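Local coordinates for protein peptidyl tryptophan dihydroxylase (Pseudomonas putida, PDB 7CTQ) that hydroxylates a peptidyl tryptophan twice as an FAD-dependent monooxygenase, a step essential for biogenesis of the tryptophylquinone cofactor of quinohemoprotein amine dehydrogenase, at residues Q307-I310 and E311-L315; F317-I320 and G321-F324; A403-L407 and E408-S412; Q419-V422 and R423-L426. All coordinates share one frame; numbering follows the deposited sequence. Where two conformers were deposited one is given.

Contact 1: residues Q307-I310 and E311-L315; sequences QQRI and EQLFL
Backbone hydrogen bonds join Gln307-Ile310 to Glu311-Leu315 along helix 299-327, each amide pairing with the carbonyl four residues earlier. Glu311 N meets Gln307 O at 2.9 Å, and Gln312, Leu313 and Phe314 repeat the step onto Gln308, Arg309 and Ile310. The bond from Leu313 N to Arg309 O is close to straight, 171° at the hydrogen. A water adds a second polar link, donating to Gln308 O, 3.0 Å from its oxygen, and to Gln312 OE1, at 3.1 Å. Gln308 O therefore accepts from both an amide and a water, and the bend in the Gln312 chain (chi2 -55°) turns OE1 to that water.

The apolar part centres on Leu313. Its CD1 lies over one face of the Arg309 guanidinium, 3.8 Å above the plane and displaced toward the rim. In Arg309, CG is anti to the backbone N (chi1 170°) and the chain is extended from CG to NE, which carries the guanidinium obliquely past Leu313 CD1. Ile310 CD1 approaches Leu313 CD1 more loosely, at 4.4 Å. Ile310 and Phe314 also pack on Leu248 and Met265, and the Ile310 side chain is about 10 Å from FAD.

Charged ends look to other parts of the fold: Arg309 NH2 donates to Ser280 O of helix 274-282, and Glu311 OE2 forms a salt bridge with Arg152. With an alanine at Arg309, Ser280 O would probably lose this donor and Leu313 CD1 the flat group it covers. The chemistry implies a helix held internally by its backbone, while the charged ends of Arg309 and Glu311 link it to Ser280 and Arg152.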
loop_
_atom_site.group_PDB
_atom_site.type_symbol
_atom_site.label_atom_id
_atom_site.label_comp_id
_atom_site.label_asym_id
_atom_site.label_seq_id
_atom_site.Cartn_x
_atom_site.Cartn_y
_atom_site.Cartn_z
ATOM N N GLN A 307 -12.642 3.311 -5.925
ATOM C CA GLN A 307 -11.782 3.339 -7.106
ATOM C C GLN A 307 -10.918 4.590 -7.122
ATOM O O GLN A 307 -9.697 4.518 -7.283
ATOM C CB GLN A 307 -12.624 3.292 -8.380
ATOM C CG GLN A 307 -13.182 1.949 -8.753
ATOM C CD GLN A 307 -14.442 2.091 -9.575
ATOM O OE1 GLN A 307 -14.508 2.908 -10.496
ATOM N NE2 GLN A 307 -15.469 1.332 -9.215
ATOM N N GLN A 308 -11.547 5.752 -6.966
ATOM C CA GLN A 308 -10.817 7.006 -7.093
ATOM C C GLN A 308 -9.819 7.205 -5.956
ATOM O O GLN A 308 -8.716 7.721 -6.182
ATOM C CB GLN A 308 -11.813 8.160 -7.180
ATOM C CG GLN A 308 -12.704 8.037 -8.416
ATOM C CD GLN A 308 -13.616 9.231 -8.581
ATOM O OE1 GLN A 308 -14.104 9.785 -7.604
ATOM N NE2 GLN A 308 -13.833 9.648 -9.820
ATOM N N ARG A 309 -10.168 6.798 -4.734
ATOM C CA ARG A 309 -9.191 6.833 -3.648
ATOM C C ARG A 309 -7.991 5.941 -3.965
ATOM O O ARG A 309 -6.834 6.367 -3.843
ATOM C CB ARG A 309 -9.840 6.413 -2.322
ATOM C CG ARG A 309 -8.817 6.189 -1.187
ATOM C CD ARG A 309 -9.467 5.939 0.189
ATOM N NE ARG A 309 -8.476 5.533 1.194
ATOM C CZ ARG A 309 -7.674 6.386 1.833
ATOM N NH1 ARG A 309 -7.745 7.687 1.573
ATOM N NH2 ARG A 309 -6.802 5.947 2.731
ATOM N N ILE A 310 -8.250 4.693 -4.382
ATOM C CA ILE A 310 -7.161 3.761 -4.678
ATOM C C ILE A 310 -6.253 4.321 -5.770
ATOM O O ILE A 310 -5.023 4.230 -5.683
ATOM C CB ILE A 310 -7.727 2.381 -5.076
ATOM C CG1 ILE A 310 -8.425 1.701 -3.892
ATOM C CG2 ILE A 310 -6.635 1.497 -5.623
ATOM C CD1 ILE A 310 -7.591 1.639 -2.642
ATOM N N GLU A 311 -6.840 4.897 -6.823
ATOM C CA GLU A 311 -6.012 5.425 -7.901
ATOM C C GLU A 311 -5.163 6.600 -7.415
ATOM O O GLU A 311 -3.959 6.669 -7.707
ATOM C CB GLU A 311 -6.892 5.818 -9.090
ATOM C CG GLU A 311 -6.116 6.523 -10.197
ATOM C CD GLU A 311 -6.809 6.466 -11.551
ATOM O OE1 GLU A 311 -6.243 7.016 -12.516
ATOM O OE2 GLU A 311 -7.909 5.872 -11.659
ATOM N N GLN A 312 -5.754 7.516 -6.641
ATOM C CA GLN A 312 -4.965 8.642 -6.141
ATOM C C GLN A 312 -3.858 8.180 -5.187
ATOM O O GLN A 312 -2.728 8.694 -5.245
ATOM C CB GLN A 312 -5.876 9.673 -5.483
ATOM C CG GLN A 312 -6.766 10.381 -6.492
ATOM C CD GLN A 312 -5.977 11.035 -7.631
ATOM O OE1 GLN A 312 -6.128 10.676 -8.807
ATOM N NE2 GLN A 312 -5.119 11.977 -7.280
ATOM N N LEU A 313 -4.150 7.208 -4.310
ATOM C CA LEU A 313 -3.101 6.639 -3.462
ATOM C C LEU A 313 -1.970 6.064 -4.311
ATOM O O LEU A 313 -0.794 6.393 -4.105
ATOM C CB LEU A 313 -3.678 5.555 -2.532
ATOM C CG LEU A 313 -4.558 5.925 -1.327
ATOM C CD1 LEU A 313 -5.063 4.658 -0.633
ATOM C CD2 LEU A 313 -3.842 6.806 -0.311
ATOM N N PHE A 314 -2.315 5.208 -5.283
ATOM C CA PHE A 314 -1.322 4.609 -6.174
ATOM C C PHE A 314 -0.427 5.665 -6.793
ATOM O O PHE A 314 0.803 5.549 -6.779
ATOM C CB PHE A 314 -2.025 3.816 -7.280
ATOM C CG PHE A 314 -1.092 3.294 -8.352
ATOM C CD1 PHE A 314 -0.361 2.117 -8.155
ATOM C CD2 PHE A 314 -0.956 3.965 -9.560
ATOM C CE1 PHE A 314 0.475 1.638 -9.145
ATOM C CE2 PHE A 314 -0.116 3.497 -10.547
ATOM C CZ PHE A 314 0.607 2.334 -10.341
ATOM N N LEU A 315 -1.034 6.710 -7.347
ATOM C CA LEU A 315 -0.248 7.730 -8.022
ATOM C C LEU A 315 0.641 8.476 -7.041
ATOM O O LEU A 315 1.787 8.820 -7.375
ATOM C CB LEU A 315 -1.175 8.696 -8.767
ATOM C CG LEU A 315 -1.808 8.111 -10.034
ATOM C CD1 LEU A 315 -2.796 9.095 -10.649
ATOM C CD2 LEU A 315 -0.734 7.724 -11.064
HETATM O O HOH W 1 -8.715 8.929 -8.974
#

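Contact 2: residues F317-I320 and G321-F324; sequences FARI and GRDF
The later turns of the long helix 299-327 bring Phe317-Ile320 against Gly321-Phe324, with arginines and apolar side chains paired at helical spacing. Arg319 and Arg322 run side by side in the same direction, their guanidinium planes 47° apart. Arg319 CB sits 3.8 Å above one face of the Arg322 guanidinium, and Arg319 CG comes within 3.7 Å of Arg322 NH1. A bend at chi3 (71°) folds Arg322 back to the neighbouring Asp323, whose OD1 takes two bonds in a side-on salt bridge: Arg322 NE at 2.9 Å and Arg322 NH2 at 3.0 Å. Both donors come from the syn side and the same face of the carboxylate, while OD1 stays in the guanidinium plane.

Asp345, with Asp323, probably offsets the closeness of the two arginines: its OD2 forms a salt bridge with Arg319 NH2, and its backbone O, like that of Gln347, accepts from Arg322 NH1. A methionine in place of Arg322 would probably leave Asp323 OD1 without its NE and NH2 donors and the carbonyls of Asp345 and Gln347 without NH1. Elsewhere on the helix Ile320 CG2 touches Phe324 CE2 at 3.8 Å. Gly321 N bonds Phe317 O at 3.0 Å, and the next three amides continue this i to i+4 pattern, typical of an alpha-helix.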
loop_
_atom_site.group_PDB
_atom_site.type_symbol
_atom_site.label_atom_id
_atom_site.label_comp_id
_atom_site.label_asym_id
_atom_site.label_seq_id
_atom_site.Cartn_x
_atom_site.Cartn_y
_atom_site.Cartn_z
ATOM N N PHE A 317 1.914 7.310 -4.111
ATOM C CA PHE A 317 3.026 6.457 -3.719
ATOM C C PHE A 317 3.994 6.238 -4.873
ATOM O O PHE A 317 5.206 6.141 -4.644
ATOM C CB PHE A 317 2.495 5.137 -3.158
ATOM C CG PHE A 317 1.657 5.316 -1.918
ATOM C CD1 PHE A 317 1.977 6.317 -0.994
ATOM C CD2 PHE A 317 0.532 4.518 -1.689
ATOM C CE1 PHE A 317 1.216 6.506 0.140
ATOM C CE2 PHE A 317 -0.246 4.698 -0.547
ATOM C CZ PHE A 317 0.093 5.691 0.372
ATOM N N ALA A 318 3.492 6.188 -6.114
ATOM C CA ALA A 318 4.375 6.026 -7.270
ATOM C C ALA A 318 5.311 7.217 -7.418
ATOM O O ALA A 318 6.488 7.057 -7.769
ATOM C CB ALA A 318 3.552 5.844 -8.547
ATOM N N ARG A 319 4.793 8.424 -7.181
ATOM C CA ARG A 319 5.610 9.628 -7.291
ATOM C C ARG A 319 6.583 9.757 -6.130
ATOM O O ARG A 319 7.688 10.283 -6.304
ATOM C CB ARG A 319 4.718 10.867 -7.354
ATOM C CG ARG A 319 3.951 10.982 -8.660
ATOM C CD ARG A 319 3.007 12.204 -8.689
ATOM N NE ARG A 319 2.236 12.201 -9.929
ATOM C CZ ARG A 319 0.909 12.129 -10.014
ATOM N NH1 ARG A 319 0.153 12.068 -8.923
ATOM N NH2 ARG A 319 0.335 12.128 -11.207
ATOM N N ILE A 320 6.183 9.317 -4.943
ATOM C CA ILE A 320 7.109 9.308 -3.823
ATOM C C ILE A 320 8.282 8.394 -4.133
ATOM O O ILE A 320 9.444 8.753 -3.917
ATOM C CB ILE A 320 6.374 8.897 -2.539
ATOM C CG1 ILE A 320 5.517 10.071 -2.057
ATOM C CG2 ILE A 320 7.371 8.461 -1.469
ATOM C CD1 ILE A 320 4.664 9.763 -0.866
ATOM N N GLY A 321 7.995 7.220 -4.701
ATOM C CA GLY A 321 9.062 6.317 -5.095
ATOM C C GLY A 321 9.944 6.902 -6.178
ATOM O O GLY A 321 11.174 6.796 -6.113
ATOM N N ARG A 322 9.328 7.566 -7.163
ATOM C CA ARG A 322 10.086 8.223 -8.222
ATOM C C ARG A 322 11.116 9.190 -7.651
ATOM O O ARG A 322 12.268 9.233 -8.105
ATOM C CB ARG A 322 9.127 8.966 -9.153
ATOM C CG ARG A 322 9.816 9.944 -10.101
ATOM C CD ARG A 322 8.858 11.034 -10.552
ATOM N NE ARG A 322 8.568 11.953 -9.460
ATOM C CZ ARG A 322 7.507 12.755 -9.421
ATOM N NH1 ARG A 322 6.634 12.757 -10.424
ATOM N NH2 ARG A 322 7.322 13.556 -8.379
ATOM N N ASP A 323 10.709 9.995 -6.664
ATOM C CA ASP A 323 11.617 10.968 -6.066
ATOM C C ASP A 323 12.781 10.286 -5.360
ATOM O O ASP A 323 13.893 10.825 -5.342
ATOM C CB ASP A 323 10.853 11.862 -5.092
ATOM C CG ASP A 323 9.898 12.816 -5.798
ATOM O OD1 ASP A 323 9.891 12.826 -7.042
ATOM O OD2 ASP A 323 9.138 13.538 -5.113
ATOM N N PHE A 324 12.554 9.108 -4.766
ATOM C CA PHE A 324 13.679 8.335 -4.246
ATOM C C PHE A 324 14.622 7.940 -5.373
ATOM O O PHE A 324 15.836 8.144 -5.275
ATOM C CB PHE A 324 13.187 7.097 -3.494
ATOM C CG PHE A 324 12.627 7.394 -2.141
ATOM C CD1 PHE A 324 13.321 8.186 -1.247
ATOM C CD2 PHE A 324 11.382 6.910 -1.771
ATOM C CE1 PHE A 324 12.786 8.474 0.000
ATOM C CE2 PHE A 324 10.847 7.193 -0.533
ATOM C CZ PHE A 324 11.551 7.965 0.357
#

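Contact 3: residues A403-L407 and E408-S412; sequences AGRPL and EAVVS
Arg405, just ahead of the short helix 407-410 whose N-cap position is held by Pro406, crosses Val410 obliquely and reaches Ala409. With CG anti to the backbone N (chi1 -165°) and the chain extended to NE, Arg405 lays CB, CG and CD against one methyl, the closest approach being Arg405 CB to Val410 CG2 at 3.7 Å. Farther out, Arg405 NE passes Ala409 CB at 3.6 Å, and the guanidinium turns one face to Ala409 O, which lies 3.5 Å from its plane. Pro406 O accepts from Val410 N at 3.0 Å, in the carbonyl plane. Leu407 O takes Val411 N at 3.1 Å, while the side chains of the same two residues meet through Leu407 CD1 and Val411 CG1 at 3.6 Å.

The next shell fixes this turn between two helices. Arg405 NH1 forms a salt bridge with Glu400 of helix 395-402, and Val410 packs on Ala397 and Leu401 of that helix. Leu407 and Val411 lean on helix 416-428. Upstream, Gly404 closes helix 395-402 in a Schellman motif, its phi of 91° being easy for a glycine. Downstream, Ser412 OG donates to Ala409 O at 3.0 Å, and Ser412 N reaches the same oxygen from the same face of its carbonyl plane.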
loop_
_atom_site.group_PDB
_atom_site.type_symbol
_atom_site.label_atom_id
_atom_site.label_comp_id
_atom_site.label_asym_id
_atom_site.label_seq_id
_atom_site.Cartn_x
_atom_site.Cartn_y
_atom_site.Cartn_z
ATOM N N ALA A 403 -19.768 33.657 -8.467
ATOM C CA ALA A 403 -20.827 34.557 -8.907
ATOM C C ALA A 403 -20.492 36.025 -8.676
ATOM O O ALA A 403 -21.339 36.884 -8.953
ATOM C CB ALA A 403 -22.142 34.221 -8.195
ATOM N N GLY A 404 -19.303 36.338 -8.165
ATOM C CA GLY A 404 -18.889 37.717 -7.989
ATOM C C GLY A 404 -19.217 38.354 -6.653
ATOM O O GLY A 404 -19.009 39.566 -6.499
ATOM N N ARG A 405 -19.724 37.595 -5.688
ATOM C CA ARG A 405 -19.956 38.165 -4.369
ATOM C C ARG A 405 -18.614 38.397 -3.664
ATOM O O ARG A 405 -17.720 37.545 -3.734
ATOM C CB ARG A 405 -20.851 37.246 -3.528
ATOM C CG ARG A 405 -21.410 37.937 -2.298
ATOM C CD ARG A 405 -22.335 37.074 -1.438
ATOM N NE ARG A 405 -23.025 37.917 -0.456
ATOM C CZ ARG A 405 -23.539 37.491 0.696
ATOM N NH1 ARG A 405 -23.454 36.210 1.039
ATOM N NH2 ARG A 405 -24.140 38.357 1.508
ATOM N N PRO A 406 -18.425 39.552 -3.015
ATOM C CA PRO A 406 -17.135 39.826 -2.368
ATOM C C PRO A 406 -16.876 38.883 -1.205
ATOM O O PRO A 406 -17.800 38.484 -0.484
ATOM C CB PRO A 406 -17.272 41.282 -1.899
ATOM C CG PRO A 406 -18.735 41.582 -1.957
ATOM C CD PRO A 406 -19.267 40.758 -3.076
ATOM N N LEU A 407 -15.597 38.535 -1.027
ATOM C CA LEU A 407 -15.234 37.515 -0.043
ATOM C C LEU A 407 -15.724 37.888 1.348
ATOM O O LEU A 407 -16.272 37.045 2.066
ATOM C CB LEU A 407 -13.716 37.292 -0.036
ATOM C CG LEU A 407 -13.225 36.263 0.985
ATOM C CD1 LEU A 407 -14.030 34.983 0.873
ATOM C CD2 LEU A 407 -11.752 35.972 0.802
ATOM N N GLU A 408 -15.564 39.159 1.731
ATOM C CA GLU A 408 -15.983 39.593 3.061
ATOM C C GLU A 408 -17.452 39.273 3.313
ATOM O O GLU A 408 -17.807 38.746 4.375
ATOM C CB GLU A 408 -15.709 41.089 3.226
ATOM C CG GLU A 408 -14.232 41.410 3.405
ATOM C CD GLU A 408 -13.916 42.110 4.729
ATOM O OE1 GLU A 408 -14.793 42.134 5.623
ATOM O OE2 GLU A 408 -12.784 42.634 4.872
ATOM N N ALA A 409 -18.315 39.550 2.332
ATOM C CA ALA A 409 -19.735 39.221 2.469
ATOM C C ALA A 409 -19.967 37.712 2.507
ATOM O O ALA A 409 -20.817 37.229 3.267
ATOM C CB ALA A 409 -20.527 39.853 1.321
ATOM N N VAL A 410 -19.226 36.952 1.691
ATOM C CA VAL A 410 -19.445 35.508 1.581
ATOM C C VAL A 410 -19.246 34.823 2.927
ATOM O O VAL A 410 -19.997 33.909 3.296
ATOM C CB VAL A 410 -18.522 34.914 0.497
ATOM C CG1 VAL A 410 -18.558 33.396 0.516
ATOM C CG2 VAL A 410 -18.916 35.435 -0.876
ATOM N N VAL A 411 -18.257 35.273 3.697
ATOM C CA VAL A 411 -17.891 34.623 4.949
ATOM C C VAL A 411 -18.454 35.351 6.170
ATOM O O VAL A 411 -18.175 34.951 7.306
ATOM C CB VAL A 411 -16.364 34.483 5.049
ATOM C CG1 VAL A 411 -15.818 33.893 3.758
ATOM C CG2 VAL A 411 -15.724 35.834 5.311
ATOM N N SER A 412 -19.254 36.397 5.965
ATOM C CA SER A 412 -19.696 37.234 7.078
ATOM C C SER A 412 -20.578 36.493 8.078
ATOM O O SER A 412 -20.758 36.977 9.201
ATOM C CB SER A 412 -20.449 38.445 6.543
ATOM O OG SER A 412 -21.688 38.031 6.005
#

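Contact 4: residues Q419-V422 and R423-L426; sequences QRMV and RRWL
Val422 O accepts from Leu426 N at 3.0 Å, the shortest of four backbone hydrogen bonds between Gln419-Val422 and Arg423-Leu426. Arg423, Arg424 and Trp425 donate likewise to Gln419, Arg420 and Met421. At the side-chain level Gln419 NE2 is taken by Leu414 O, while Arg423 NH2 faces Glu408 OE2 in a long, weak ion pair.

Arg424 folds back along the helix through a bend at chi3 (-53°), which sets its guanidinium over the preceding turn. One face covers Arg420 O, 3.4 Å from the plane, and also Met421 CA, 3.5 Å from it, both toward the rim. Arg424 NH1 approaches Arg420 O at a poor angle for a bond; the Arg424 amide does bond that oxygen. Arg424 NH2 touches Met421 CB at 3.9 Å, the two side chains crossing at about a right angle. Arg423 instead runs extended from CG to NE, its CG close to Gln419 O at 3.1 Å.

These turns belong to helix 416-428, the last helix of the chain, which packs on strands 388-389 and 392-393 and on helix 407-410. Met421 lies on Leu389 and Val392, and Trp425 on Val386, Leu389 and Leu394. Val422 and Leu426 point the same way, with Val422 CG1 meeting Leu426 CD1 at 3.9 Å. Leu426 CD2 lies at the edge of the Trp425 ring, in its plane.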
loop_
_atom_site.group_PDB
_atom_site.type_symbol
_atom_site.label_atom_id
_atom_site.label_comp_id
_atom_site.label_asym_id
_atom_site.label_seq_id
_atom_site.Cartn_x
_atom_site.Cartn_y
_atom_site.Cartn_z
ATOM N N GLN A 419 -14.076 32.249 9.706
ATOM C CA GLN A 419 -13.761 33.170 8.616
ATOM C C GLN A 419 -12.280 33.143 8.261
ATOM O O GLN A 419 -11.922 33.189 7.078
ATOM C CB GLN A 419 -14.151 34.598 8.988
ATOM C CG GLN A 419 -15.608 34.829 9.257
ATOM C CD GLN A 419 -15.938 36.297 9.228
ATOM O OE1 GLN A 419 -15.126 37.117 8.791
ATOM N NE2 GLN A 419 -17.124 36.647 9.704
ATOM N N ARG A 420 -11.402 33.126 9.273
ATOM C CA ARG A 420 -9.969 33.100 9.001
ATOM C C ARG A 420 -9.546 31.746 8.454
ATOM O O ARG A 420 -8.653 31.669 7.602
ATOM C CB ARG A 420 -9.175 33.444 10.267
ATOM C CG ARG A 420 -9.252 34.921 10.681
ATOM C CD ARG A 420 -8.309 35.245 11.849
ATOM N NE ARG A 420 -8.540 34.369 12.999
ATOM C CZ ARG A 420 -9.372 34.652 14.004
ATOM N NH1 ARG A 420 -10.062 35.793 13.999
ATOM N NH2 ARG A 420 -9.522 33.792 15.009
ATOM N N MET A 421 -10.198 30.676 8.912
ATOM C CA MET A 421 -9.932 29.346 8.380
ATOM C C MET A 421 -10.286 29.269 6.899
ATOM O O MET A 421 -9.516 28.734 6.092
ATOM C CB MET A 421 -10.718 28.312 9.182
ATOM C CG MET A 421 -10.545 26.873 8.756
ATOM S SD MET A 421 -11.790 25.805 9.540
ATOM C CE MET A 421 -13.312 26.654 9.094
ATOM N N VAL A 422 -11.443 29.815 6.518
ATOM C CA VAL A 422 -11.864 29.742 5.125
ATOM C C VAL A 422 -10.945 30.579 4.242
ATOM O O VAL A 422 -10.604 30.173 3.124
ATOM C CB VAL A 422 -13.335 30.172 4.992
ATOM C CG1 VAL A 422 -13.643 30.592 3.556
ATOM C CG2 VAL A 422 -14.248 29.043 5.483
ATOM N N ARG A 423 -10.524 31.749 4.734
ATOM C CA ARG A 423 -9.625 32.611 3.969
ATOM C C ARG A 423 -8.286 31.938 3.695
ATOM O O ARG A 423 -7.714 32.093 2.609
ATOM C CB ARG A 423 -9.391 33.919 4.719
ATOM C CG ARG A 423 -10.599 34.816 4.787
ATOM C CD ARG A 423 -10.261 36.110 5.512
ATOM N NE ARG A 423 -11.346 37.083 5.406
ATOM C CZ ARG A 423 -11.493 37.946 4.403
ATOM N NH1 ARG A 423 -10.623 37.971 3.405
ATOM N NH2 ARG A 423 -12.511 38.794 4.405
ATOM N N ARG A 424 -7.746 31.232 4.686
ATOM C CA ARG A 424 -6.478 30.533 4.495
ATOM C C ARG A 424 -6.600 29.437 3.444
ATOM O O ARG A 424 -5.695 29.250 2.630
ATOM C CB ARG A 424 -6.003 29.945 5.820
ATOM C CG ARG A 424 -5.496 30.979 6.809
ATOM C CD ARG A 424 -4.703 30.308 7.914
ATOM N NE ARG A 424 -5.454 29.227 8.556
ATOM C CZ ARG A 424 -6.283 29.399 9.582
ATOM N NH1 ARG A 424 -6.476 30.617 10.082
ATOM N NH2 ARG A 424 -6.929 28.360 10.103
ATOM N N TRP A 425 -7.704 28.685 3.459
ATOM C CA TRP A 425 -7.909 27.672 2.425
ATOM C C TRP A 425 -7.952 28.309 1.040
ATOM O O TRP A 425 -7.305 27.831 0.105
ATOM C CB TRP A 425 -9.196 26.884 2.705
ATOM C CG TRP A 425 -9.383 25.698 1.811
ATOM C CD1 TRP A 425 -8.879 24.443 2.000
ATOM C CD2 TRP A 425 -10.120 25.655 0.582
ATOM N NE1 TRP A 425 -9.261 23.621 0.961
ATOM C CE2 TRP A 425 -10.024 24.342 0.082
ATOM C CE3 TRP A 425 -10.862 26.603 -0.143
ATOM C CZ2 TRP A 425 -10.639 23.947 -1.115
ATOM C CZ3 TRP A 425 -11.473 26.208 -1.331
ATOM C CH2 TRP A 425 -11.358 24.891 -1.800
ATOM N N LEU A 426 -8.690 29.410 0.894
ATOM C CA LEU A 426 -8.802 30.039 -0.418
ATOM C C LEU A 426 -7.446 30.509 -0.926
ATOM O O LEU A 426 -7.167 30.456 -2.131
ATOM C CB LEU A 426 -9.781 31.208 -0.352
ATOM C CG LEU A 426 -11.229 30.770 -0.078
ATOM C CD1 LEU A 426 -12.097 31.976 0.282
ATOM C CD2 LEU A 426 -11.800 30.028 -1.280
#

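In the fold
The four contacts follow one another along the chain: none nests within or crosses another, and each is local and closes no long loop. Contacts 1 and 2 succeed each other on helix 299-327, their centres 14 Å apart, and tie it to helix 274-282 near FAD. The chain then moves well away: the centres of contacts 1 and 4 are 27 Å apart. Contact 3 spans the turn from helix 395-402 into helix 407-410, and contact 4 lies on helix 416-428. These last two touch, Leu407 CD1 meeting Leu426 CD1 at 3.6 Å, and helix 407-410 packs against both 395-402 and 416-428, in a group far from the centre of the chain.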